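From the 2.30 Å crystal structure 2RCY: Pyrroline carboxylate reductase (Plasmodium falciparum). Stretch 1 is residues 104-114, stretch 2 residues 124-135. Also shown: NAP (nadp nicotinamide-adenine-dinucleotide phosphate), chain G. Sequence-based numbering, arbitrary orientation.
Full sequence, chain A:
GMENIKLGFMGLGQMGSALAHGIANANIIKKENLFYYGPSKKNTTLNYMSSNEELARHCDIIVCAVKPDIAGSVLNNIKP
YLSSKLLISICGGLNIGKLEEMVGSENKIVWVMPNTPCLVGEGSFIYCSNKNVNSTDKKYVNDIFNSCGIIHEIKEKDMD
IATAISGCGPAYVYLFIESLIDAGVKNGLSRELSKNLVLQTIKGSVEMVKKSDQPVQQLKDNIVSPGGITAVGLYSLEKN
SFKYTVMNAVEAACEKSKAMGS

Stretch 1 (104-114) GSENKIVWVMP
Stretch 2 124-135: SFIYCSNKNVNS

Two neighbouring strands, one running to Met 113 and the other, already under way at Ser 124, to Ser 129, run antiparallel, their axes 162° apart and 4.6 Å at closest approach. Val 110 faces Ser 129 and Val 112 faces Tyr 127 as non-hydrogen-bonded pairs, with CA-CA distances of 4.1 and 4.3 Å. Between and beyond them lie the hydrogen-bonded pairs, wider at CA: Trp 111 with Cys 128 (5.4 Å) and Met 113, a selenomethionine, with Ile 126 (5.2 Å). Trp 111 N to Cys 128 O is 2.8 Å and Cys 128 N to Trp 111 O 3.2 Å; Met 113 N reaches Ile 126 O at 2.7 Å, and Ile 126 N reaches Met 113 O at 3.2 Å. Extended backbone, phi -104 to -147° and psi 104 to 159° over the paired residues, alternates the side chains between faces.

On the face carrying Val 110, Ser 129, Val 112 and Tyr 127, Val 110 (p) presses CG2 against Tyr 127 CD1 at 3.5 Å, while Val 112 (t) sets CG2 3.8 Å from Tyr 127 CB. The two valines thus fit against different parts of one tyrosine (chi1 86°). On the other face, Ile 126 (p, chi2 m) folds CD1 to 3.6 Å from Met 113 CB, and Cys 128 (p) tucks SG 3.8 Å from CE3 of Trp 111 (t), obliquely to its ring. Past the strand, Pro 114 CB meets Phe 125 CE2 at 3.6 Å.

At the opposite end, a type I turn from Gly 104 to Asn 107 brings the carbonyl of Asn 107 to two asparagines. Asn 107 O accepts Asn 130 ND2 (2.9 Å) and Asn 132 ND2 (3.1 Å). Asn 130 (p) also mimics a strand neighbour: its OD1 takes Ile 109 N at 3.2 Å, while its backbone N gives to Ile 109 O at 3.0 Å. Polar amides thus continue the pairing past Ser 129, where the second strand ends.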

# COMPACT_ATOMS: atom_id res chain seq x y z
N GLY A 104 13.11 -24.81 -41.30
CA GLY A 104 14.18 -25.78 -41.49
C GLY A 104 15.55 -25.23 -41.15
O GLY A 104 15.82 -24.04 -41.36
N SER A 105 16.41 -26.10 -40.63
CA SER A 105 17.76 -25.72 -40.20
C SER A 105 18.69 -25.41 -41.37
O SER A 105 19.73 -24.76 -41.18
CB SER A 105 18.36 -26.82 -39.32
N GLU A 106 18.32 -25.86 -42.56
CA GLU A 106 19.13 -25.67 -43.77
C GLU A 106 19.10 -24.24 -44.32
O GLU A 106 19.99 -23.84 -45.07
CB GLU A 106 18.72 -26.68 -44.86
CG GLU A 106 17.39 -26.41 -45.56
CD GLU A 106 16.16 -26.90 -44.79
OE1 GLU A 106 16.31 -27.44 -43.68
OE2 GLU A 106 15.04 -26.73 -45.31
N ASN A 107 18.07 -23.48 -43.94
CA ASN A 107 17.89 -22.11 -44.42
C ASN A 107 18.77 -21.07 -43.72
O ASN A 107 19.33 -21.34 -42.65
CB ASN A 107 16.42 -21.70 -44.32
CG ASN A 107 15.55 -22.34 -45.39
OD1 ASN A 107 15.85 -22.25 -46.58
ND2 ASN A 107 14.47 -22.98 -44.97
N LYS A 108 18.90 -19.91 -44.35
CA LYS A 108 19.62 -18.77 -43.77
C LYS A 108 18.65 -17.91 -42.96
O LYS A 108 17.79 -17.22 -43.52
CB LYS A 108 20.29 -17.93 -44.87
CG LYS A 108 21.46 -18.61 -45.55
CD LYS A 108 22.00 -17.77 -46.70
CE LYS A 108 23.32 -18.30 -47.24
NZ LYS A 108 23.18 -19.62 -47.91
N ILE A 109 18.79 -17.97 -41.63
CA ILE A 109 17.86 -17.30 -40.73
C ILE A 109 18.55 -16.28 -39.84
O ILE A 109 19.50 -16.60 -39.11
CB ILE A 109 17.07 -18.32 -39.86
CG1 ILE A 109 16.34 -19.33 -40.75
CG2 ILE A 109 16.07 -17.60 -38.95
CD1 ILE A 109 16.08 -20.67 -40.09
N VAL A 110 18.07 -15.04 -39.91
CA VAL A 110 18.55 -13.96 -39.05
C VAL A 110 17.37 -13.29 -38.34
O VAL A 110 16.37 -12.94 -38.97
CB VAL A 110 19.44 -12.94 -39.84
CG1 VAL A 110 18.75 -12.44 -41.10
CG2 VAL A 110 19.88 -11.78 -38.96
N TRP A 111 17.48 -13.15 -37.03
CA TRP A 111 16.41 -12.57 -36.21
C TRP A 111 16.74 -11.13 -35.81
O TRP A 111 17.58 -10.89 -34.95
CB TRP A 111 16.15 -13.45 -34.98
CG TRP A 111 15.06 -12.96 -34.06
CD1 TRP A 111 13.97 -12.21 -34.38
CD2 TRP A 111 14.95 -13.24 -32.65
NE1 TRP A 111 13.20 -11.98 -33.27
CE2 TRP A 111 13.78 -12.60 -32.19
CE3 TRP A 111 15.74 -13.95 -31.74
CZ2 TRP A 111 13.37 -12.65 -30.86
CZ3 TRP A 111 15.33 -14.00 -30.41
CH2 TRP A 111 14.16 -13.36 -29.98
N VAL A 112 16.06 -10.19 -36.46
CA VAL A 112 16.28 -8.76 -36.24
C VAL A 112 15.14 -8.16 -35.41
O VAL A 112 13.97 -8.43 -35.67
CB VAL A 112 16.40 -7.99 -37.59
CG1 VAL A 112 16.74 -6.52 -37.35
CG2 VAL A 112 17.45 -8.63 -38.48
N MSE A 113 15.50 -7.36 -34.41
CA MSE A 113 14.51 -6.67 -33.59
C MSE A 113 14.58 -5.16 -33.80
O MSE A 113 15.50 -4.50 -33.31
CB MSE A 113 14.68 -7.04 -32.11
CG MSE A 113 13.60 -6.50 -31.18
SE MSE A 113 11.77 -6.83 -31.78
CE MSE A 113 11.84 -8.76 -32.04
N PRO A 114 13.60 -4.61 -34.55
CA PRO A 114 13.52 -3.18 -34.86
C PRO A 114 12.60 -2.39 -33.92
O PRO A 114 12.01 -2.96 -33.00
CB PRO A 114 12.92 -3.19 -36.27
CG PRO A 114 12.03 -4.42 -36.29
CD PRO A 114 12.51 -5.35 -35.20
N SER A 124 16.33 1.75 -33.80
CA SER A 124 17.31 0.97 -33.05
C SER A 124 17.09 -0.50 -33.35
O SER A 124 15.97 -1.00 -33.27
CB SER A 124 17.20 1.25 -31.55
OG SER A 124 18.23 0.58 -30.84
N PHE A 125 18.17 -1.19 -33.69
CA PHE A 125 18.09 -2.59 -34.09
C PHE A 125 19.09 -3.46 -33.33
O PHE A 125 20.21 -3.03 -33.05
CB PHE A 125 18.34 -2.75 -35.60
CG PHE A 125 17.56 -1.79 -36.46
CD1 PHE A 125 18.10 -0.57 -36.83
CD2 PHE A 125 16.30 -2.13 -36.93
CE1 PHE A 125 17.39 0.32 -37.64
CE2 PHE A 125 15.57 -1.26 -37.74
CZ PHE A 125 16.12 -0.03 -38.10
N ILE A 126 18.66 -4.67 -33.01
CA ILE A 126 19.54 -5.73 -32.52
C ILE A 126 19.27 -7.00 -33.30
O ILE A 126 18.12 -7.28 -33.67
CB ILE A 126 19.41 -6.00 -30.99
CG1 ILE A 126 17.95 -6.28 -30.57
CG2 ILE A 126 20.08 -4.90 -30.17
CD1 ILE A 126 17.08 -5.04 -30.28
N TYR A 127 20.32 -7.78 -33.58
CA TYR A 127 20.15 -9.02 -34.34
C TYR A 127 21.08 -10.15 -33.95
O TYR A 127 22.16 -9.94 -33.39
CB TYR A 127 20.21 -8.75 -35.85
CG TYR A 127 21.60 -8.75 -36.46
CD1 TYR A 127 22.10 -9.88 -37.11
CD2 TYR A 127 22.41 -7.62 -36.39
CE1 TYR A 127 23.37 -9.88 -37.67
CE2 TYR A 127 23.68 -7.60 -36.95
CZ TYR A 127 24.16 -8.74 -37.59
OH TYR A 127 25.42 -8.73 -38.15
N CYS A 128 20.64 -11.36 -34.26
CA CYS A 128 21.44 -12.57 -34.15
C CYS A 128 21.09 -13.45 -35.34
O CYS A 128 20.04 -13.29 -35.96
CB CYS A 128 21.15 -13.30 -32.83
SG CYS A 128 19.42 -13.77 -32.61
N SER A 129 21.98 -14.39 -35.67
CA SER A 129 21.79 -15.23 -36.84
C SER A 129 22.22 -16.67 -36.58
O SER A 129 23.01 -16.94 -35.68
CB SER A 129 22.56 -14.66 -38.03
OG SER A 129 23.94 -14.54 -37.75
N ASN A 130 21.69 -17.60 -37.39
CA ASN A 130 22.02 -19.01 -37.25
C ASN A 130 23.38 -19.38 -37.86
O ASN A 130 24.18 -18.50 -38.21
CB ASN A 130 20.89 -19.90 -37.80
CG ASN A 130 20.75 -19.82 -39.32
OD1 ASN A 130 21.31 -18.95 -39.97
ND2 ASN A 130 19.97 -20.75 -39.87
N LYS A 131 23.62 -20.68 -37.99
CA LYS A 131 24.89 -21.21 -38.50
C LYS A 131 25.09 -20.90 -39.99
O LYS A 131 26.22 -20.74 -40.45
CB LYS A 131 24.95 -22.72 -38.26
CG LYS A 131 26.35 -23.31 -38.26
CD LYS A 131 26.31 -24.80 -37.97
N ASN A 132 23.99 -20.81 -40.74
CA ASN A 132 24.03 -20.66 -42.19
C ASN A 132 24.18 -19.23 -42.71
O ASN A 132 24.39 -19.02 -43.91
CB ASN A 132 22.81 -21.34 -42.83
CG ASN A 132 22.80 -22.84 -42.61
OD1 ASN A 132 23.84 -23.50 -42.58
ND2 ASN A 132 21.60 -23.40 -42.46
N VAL A 133 24.08 -18.25 -41.82
CA VAL A 133 24.27 -16.85 -42.19
C VAL A 133 25.76 -16.50 -42.17
O VAL A 133 26.41 -16.57 -41.12
CB VAL A 133 23.46 -15.89 -41.29
CG1 VAL A 133 23.82 -14.43 -41.56
CG2 VAL A 133 21.96 -16.11 -41.49
N ASN A 134 26.29 -16.14 -43.34
CA ASN A 134 27.71 -15.82 -43.49
C ASN A 134 28.02 -14.33 -43.41
O ASN A 134 27.13 -13.51 -43.16
CB ASN A 134 28.26 -16.43 -44.79
CG ASN A 134 27.47 -16.01 -46.02
OD1 ASN A 134 27.14 -14.83 -46.20
ND2 ASN A 134 27.16 -16.97 -46.88
N SER A 135 29.29 -13.98 -43.62
CA SER A 135 29.77 -12.60 -43.55
C SER A 135 29.16 -11.68 -44.61
O SER A 135 28.93 -10.50 -44.35
CB SER A 135 31.30 -12.56 -43.63
OG SER A 135 31.76 -13.31 -44.74
PA NAP G . 0.09 -5.59 -36.94
O1A NAP G . -0.01 -4.09 -37.05
O2A NAP G . -1.14 -6.39 -36.55
O5B NAP G . 0.70 -6.16 -38.31
C5B NAP G . 0.35 -7.43 -38.85
C4B NAP G . 0.07 -7.25 -40.33
O4B NAP G . 0.21 -8.49 -41.03
C3B NAP G . -1.35 -6.76 -40.57
O3B NAP G . -1.30 -5.49 -41.23
C2B NAP G . -2.01 -7.80 -41.46
O2B NAP G . -2.75 -7.21 -42.52
C1B NAP G . -0.85 -8.63 -41.99
N9A NAP G . -1.17 -10.06 -42.18
C8A NAP G . -2.11 -10.78 -41.54
N7A NAP G . -2.10 -12.05 -41.99
C5A NAP G . -1.13 -12.13 -42.93
C6A NAP G . -0.66 -13.17 -43.73
N6A NAP G . -1.20 -14.41 -43.65
N1A NAP G . 0.35 -12.92 -44.60
C2A NAP G . 0.90 -11.70 -44.70
N3A NAP G . 0.46 -10.68 -43.93
C4A NAP G . -0.55 -10.88 -43.04
O3 NAP G . 1.26 -5.95 -35.90
PN NAP G . 2.66 -5.17 -35.89
O1N NAP G . 2.67 -4.24 -34.70
O2N NAP G . 2.93 -4.62 -37.28
O5D NAP G . 3.73 -6.33 -35.58
C5D NAP G . 4.11 -7.30 -36.56
C4D NAP G . 5.37 -8.01 -36.07
O4D NAP G . 6.42 -7.06 -35.86
C3D NAP G . 5.15 -8.74 -34.76
O3D NAP G . 5.63 -10.08 -34.90
C2D NAP G . 5.97 -7.98 -33.73
O2D NAP G . 6.61 -8.85 -32.79
C1D NAP G . 7.01 -7.25 -34.57
N1N NAP G . 7.43 -5.97 -33.98
C2N NAP G . 6.56 -4.95 -33.85
C3N NAP G . 6.97 -3.74 -33.30
C7N NAP G . 6.00 -2.61 -33.16
O7N NAP G . 4.72 -2.76 -33.51
N7N NAP G . 6.40 -1.49 -32.75
C4N NAP G . 8.29 -3.59 -32.88
C5N NAP G . 9.17 -4.65 -33.03
C6N NAP G . 8.71 -5.84 -33.58
P2B NAP G . -4.25 -6.66 -42.33
O1X NAP G . -4.76 -6.52 -43.75
O2X NAP G . -4.95 -7.73 -41.53
O3X NAP G . -4.09 -5.35 -41.61
O HOH W 1 14.56 -2.74 -31.48